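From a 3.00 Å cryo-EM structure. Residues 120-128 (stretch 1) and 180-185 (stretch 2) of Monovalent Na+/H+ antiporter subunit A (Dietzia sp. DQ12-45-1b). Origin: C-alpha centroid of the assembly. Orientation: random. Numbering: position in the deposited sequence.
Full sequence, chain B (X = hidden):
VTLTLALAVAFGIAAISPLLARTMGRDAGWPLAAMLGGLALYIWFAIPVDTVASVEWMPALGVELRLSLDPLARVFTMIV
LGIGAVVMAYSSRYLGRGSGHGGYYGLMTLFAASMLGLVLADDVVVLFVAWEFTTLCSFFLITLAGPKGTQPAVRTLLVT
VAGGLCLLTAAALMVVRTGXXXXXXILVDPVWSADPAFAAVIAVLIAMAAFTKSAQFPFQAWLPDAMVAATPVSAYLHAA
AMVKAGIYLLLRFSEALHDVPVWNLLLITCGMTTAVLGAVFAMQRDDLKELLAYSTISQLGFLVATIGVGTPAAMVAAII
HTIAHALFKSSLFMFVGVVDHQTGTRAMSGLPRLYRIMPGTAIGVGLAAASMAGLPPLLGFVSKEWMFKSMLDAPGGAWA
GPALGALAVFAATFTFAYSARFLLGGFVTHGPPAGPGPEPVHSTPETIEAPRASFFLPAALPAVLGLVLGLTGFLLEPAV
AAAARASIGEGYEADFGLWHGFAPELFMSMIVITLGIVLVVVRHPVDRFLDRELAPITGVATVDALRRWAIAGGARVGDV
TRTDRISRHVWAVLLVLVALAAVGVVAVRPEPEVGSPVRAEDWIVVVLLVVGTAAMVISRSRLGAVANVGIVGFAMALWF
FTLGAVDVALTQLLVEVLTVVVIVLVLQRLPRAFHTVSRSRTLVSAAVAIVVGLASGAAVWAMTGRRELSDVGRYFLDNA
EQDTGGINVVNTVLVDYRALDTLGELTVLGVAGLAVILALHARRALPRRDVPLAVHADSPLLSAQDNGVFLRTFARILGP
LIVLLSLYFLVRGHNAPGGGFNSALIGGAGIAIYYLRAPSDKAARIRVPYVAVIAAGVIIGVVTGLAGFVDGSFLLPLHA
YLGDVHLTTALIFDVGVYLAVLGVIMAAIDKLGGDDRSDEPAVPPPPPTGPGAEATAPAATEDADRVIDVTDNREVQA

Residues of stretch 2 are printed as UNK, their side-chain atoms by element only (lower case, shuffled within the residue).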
# COMPACT_ATOMS: atom_id res chain seq x y z
N LEU B 120 -42.25 9.10 8.10
CA LEU B 120 -42.79 7.75 8.26
C LEU B 120 -41.70 6.77 8.69
O LEU B 120 -41.49 5.75 8.05
CB LEU B 120 -43.45 7.28 6.98
CG LEU B 120 -44.74 7.98 6.59
CD1 LEU B 120 -45.34 7.32 5.37
CD2 LEU B 120 -45.70 7.94 7.75
N ALA B 121 -40.98 7.08 9.77
CA ALA B 121 -39.86 6.26 10.21
C ALA B 121 -40.08 5.83 11.65
O ALA B 121 -40.06 6.67 12.56
CB ALA B 121 -38.54 7.02 10.07
N ASP B 122 -40.29 4.53 11.85
CA ASP B 122 -40.35 3.97 13.19
C ASP B 122 -39.04 3.33 13.62
O ASP B 122 -38.86 3.06 14.81
CB ASP B 122 -41.47 2.94 13.29
CG ASP B 122 -41.97 2.76 14.71
OD1 ASP B 122 -41.73 3.66 15.54
OD2 ASP B 122 -42.61 1.72 14.99
N ASP B 123 -38.15 3.05 12.68
CA ASP B 123 -36.80 2.61 12.99
C ASP B 123 -35.86 3.80 12.95
O ASP B 123 -35.97 4.67 12.08
CB ASP B 123 -36.34 1.54 11.99
CG ASP B 123 -34.98 0.98 12.33
OD1 ASP B 123 -34.41 1.41 13.35
OD2 ASP B 123 -34.49 0.11 11.58
N VAL B 124 -34.94 3.86 13.92
CA VAL B 124 -34.05 5.01 13.99
C VAL B 124 -33.03 4.98 12.86
O VAL B 124 -32.61 6.03 12.36
CB VAL B 124 -33.38 5.07 15.38
CG1 VAL B 124 -32.39 3.93 15.55
CG2 VAL B 124 -32.73 6.42 15.60
N VAL B 125 -32.65 3.78 12.40
CA VAL B 125 -31.67 3.69 11.34
C VAL B 125 -32.27 4.13 10.01
O VAL B 125 -31.63 4.86 9.24
CB VAL B 125 -31.10 2.26 11.26
CG1 VAL B 125 -30.40 2.03 9.93
CG2 VAL B 125 -30.15 2.02 12.41
N VAL B 126 -33.50 3.72 9.72
CA VAL B 126 -34.14 4.20 8.50
C VAL B 126 -34.45 5.69 8.62
O VAL B 126 -34.49 6.41 7.61
CB VAL B 126 -35.40 3.38 8.18
CG1 VAL B 126 -36.55 3.74 9.10
CG2 VAL B 126 -35.80 3.59 6.73
N LEU B 127 -34.64 6.19 9.84
CA LEU B 127 -34.80 7.63 10.04
C LEU B 127 -33.53 8.36 9.63
O LEU B 127 -33.59 9.37 8.91
CB LEU B 127 -35.15 7.92 11.49
CG LEU B 127 -35.52 9.36 11.82
CD1 LEU B 127 -36.55 9.40 12.93
CD2 LEU B 127 -34.29 10.14 12.22
N PHE B 128 -32.37 7.86 10.06
CA PHE B 128 -31.10 8.46 9.64
C PHE B 128 -30.90 8.32 8.13
O PHE B 128 -30.34 9.22 7.48
CB PHE B 128 -29.95 7.81 10.40
CG PHE B 128 -28.61 8.04 9.78
CD1 PHE B 128 -28.01 9.28 9.86
CD2 PHE B 128 -27.96 7.03 9.11
CE1 PHE B 128 -26.77 9.50 9.29
CE2 PHE B 128 -26.73 7.24 8.53
CZ PHE B 128 -26.14 8.48 8.62
N UNK B 180 -32.50 -2.24 21.12
CA UNK B 180 -33.44 -2.39 20.02
C UNK B 180 -33.42 -1.13 19.16
O UNK B 180 -33.12 -0.04 19.65
c UNK B 180 -35.27 -1.58 21.54
o UNK B 180 -35.78 -2.59 19.41
c UNK B 180 -34.87 -2.64 20.52
N UNK B 181 -33.74 -1.30 17.88
CA UNK B 181 -33.81 -0.19 16.94
C UNK B 181 -35.27 -0.02 16.54
O UNK B 181 -35.70 -0.47 15.47
o UNK B 181 -33.34 -1.65 15.08
c UNK B 181 -32.92 -0.44 15.72
c UNK B 181 -31.47 -0.60 16.15
N UNK B 182 -36.04 0.65 17.40
CA UNK B 182 -37.43 1.00 17.15
C UNK B 182 -37.69 2.33 17.84
O UNK B 182 -37.50 2.46 19.05
c UNK B 182 -38.03 -1.47 17.25
c UNK B 182 -38.42 -0.07 17.67
c UNK B 182 -39.82 0.24 17.17
N UNK B 183 -38.12 3.34 17.07
CA UNK B 183 -38.33 4.65 17.66
C UNK B 183 -39.48 4.64 18.66
O UNK B 183 -39.44 5.36 19.67
c UNK B 183 -37.92 7.05 16.78
c UNK B 183 -36.53 6.89 17.36
c UNK B 183 -38.58 5.69 16.57
c UNK B 183 -37.88 7.82 15.48
N UNK B 184 -40.50 3.82 18.41
CA UNK B 184 -41.62 3.73 19.34
C UNK B 184 -41.25 3.00 20.62
O UNK B 184 -41.95 3.15 21.63
o UNK B 184 -43.08 3.61 17.41
c UNK B 184 -42.81 3.04 18.68
N UNK B 185 -40.17 2.22 20.62
CA UNK B 185 -39.74 1.48 21.79
C UNK B 185 -38.53 2.10 22.48
O UNK B 185 -38.21 1.71 23.61
o UNK B 185 -39.05 -2.50 20.48
c UNK B 185 -40.21 -2.09 20.28
c UNK B 185 -39.42 0.03 21.42
o UNK B 185 -41.08 -2.75 19.67
c UNK B 185 -40.59 -0.71 20.79

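Position 180 carries three side-chain atoms, two carbons and one oxygen, with the first carbon bonded to the other two. A beta-branched carbon bearing one hydroxyl and one methyl identifies T180. The nearest side-chain approach is OG1 to D123 OD1, 7.4 Å, so it takes no part in the contact.

Position 181 shows the same composition and the same fork: one carbon carrying an oxygen and a carbon. Its CB lies 3.4 Å from D123 OD1 and 4.4 Å from V124 CG1, and its CA-to-CB bond points sideways. This is T181, with chi1 at 59° (p). Its backbone O sits 3.1 Å from D123 OD1, but both atoms are acceptors, so the proximity is not a hydrogen bond. D123 OD1 instead accepts from V125 N at 3.1 Å with an angle of 163°, capping the helix that starts at V124.

Position 182 has three carbons and no heteroatom, the first carbon carrying the other two. Its CA-to-CB bond points away from stretch 1, yet one of the two outer carbons lies 3.8 Å from D122 OD2, and the backbone C is 3.3 Å from D122 O. That short, purely aliphatic fork is valine, V182, and the outer carbon is CG1. V182 CA also makes a CA-H...O contact with D122 O at 3.4 Å. V182 occupies the N-cap position of the second helix.

Position 183 has four carbons in a chain that forks at the second, and its CA-to-CB bond points toward stretch 1. One end carbon lies 4.1 Å from V124 CB; the other is 3.3 Å from L127 CD1, a tight apolar approach, and 3.8 Å from A121 O. The later fork separates it from valine and gives leucine, L183, with CD1 facing V124 and CD2 facing L127. Its chi1 of -140° lies between wells, while chi2 is 40° (p). The backbone is engaged too, since L183 N donates to D122 O at a very short 2.4 Å with an angle of 166°.

Position 184 has one carbon followed by one oxygen, and that oxygen lies 2.3 Å from D122 OD1. The minimal hydroxyl side chain makes it S184. With chi1 at -49° (m), its OG donates to D122 OD1, again a very short bond. S184 N also reaches D122 OD1, at 3.1 Å, but the 127° angle makes this bond weak.

Position 185 has three carbons in line, the third carrying two oxygens: a carboxylate at the end of a two-methylene chain, hence E185. The closest approach of the E185 side chain is CG to D122 OD2, 6.6 Å; its OE1 instead accepts a weak bond from T180 OG1, 3.4 Å away.

The contact, burying 391 Å² in total, centres on D122 and L183. D122 meets the start of the second helix through its backbone O, which receives L183 N, and through OD1, which receives S184 OG and, weakly, S184 N. Beside this polar junction, the L183 side chain packs against V124 and L127, joining the two helix starts by apolar contact as well.

Stretch 2, residues 180-185: TTVLSE
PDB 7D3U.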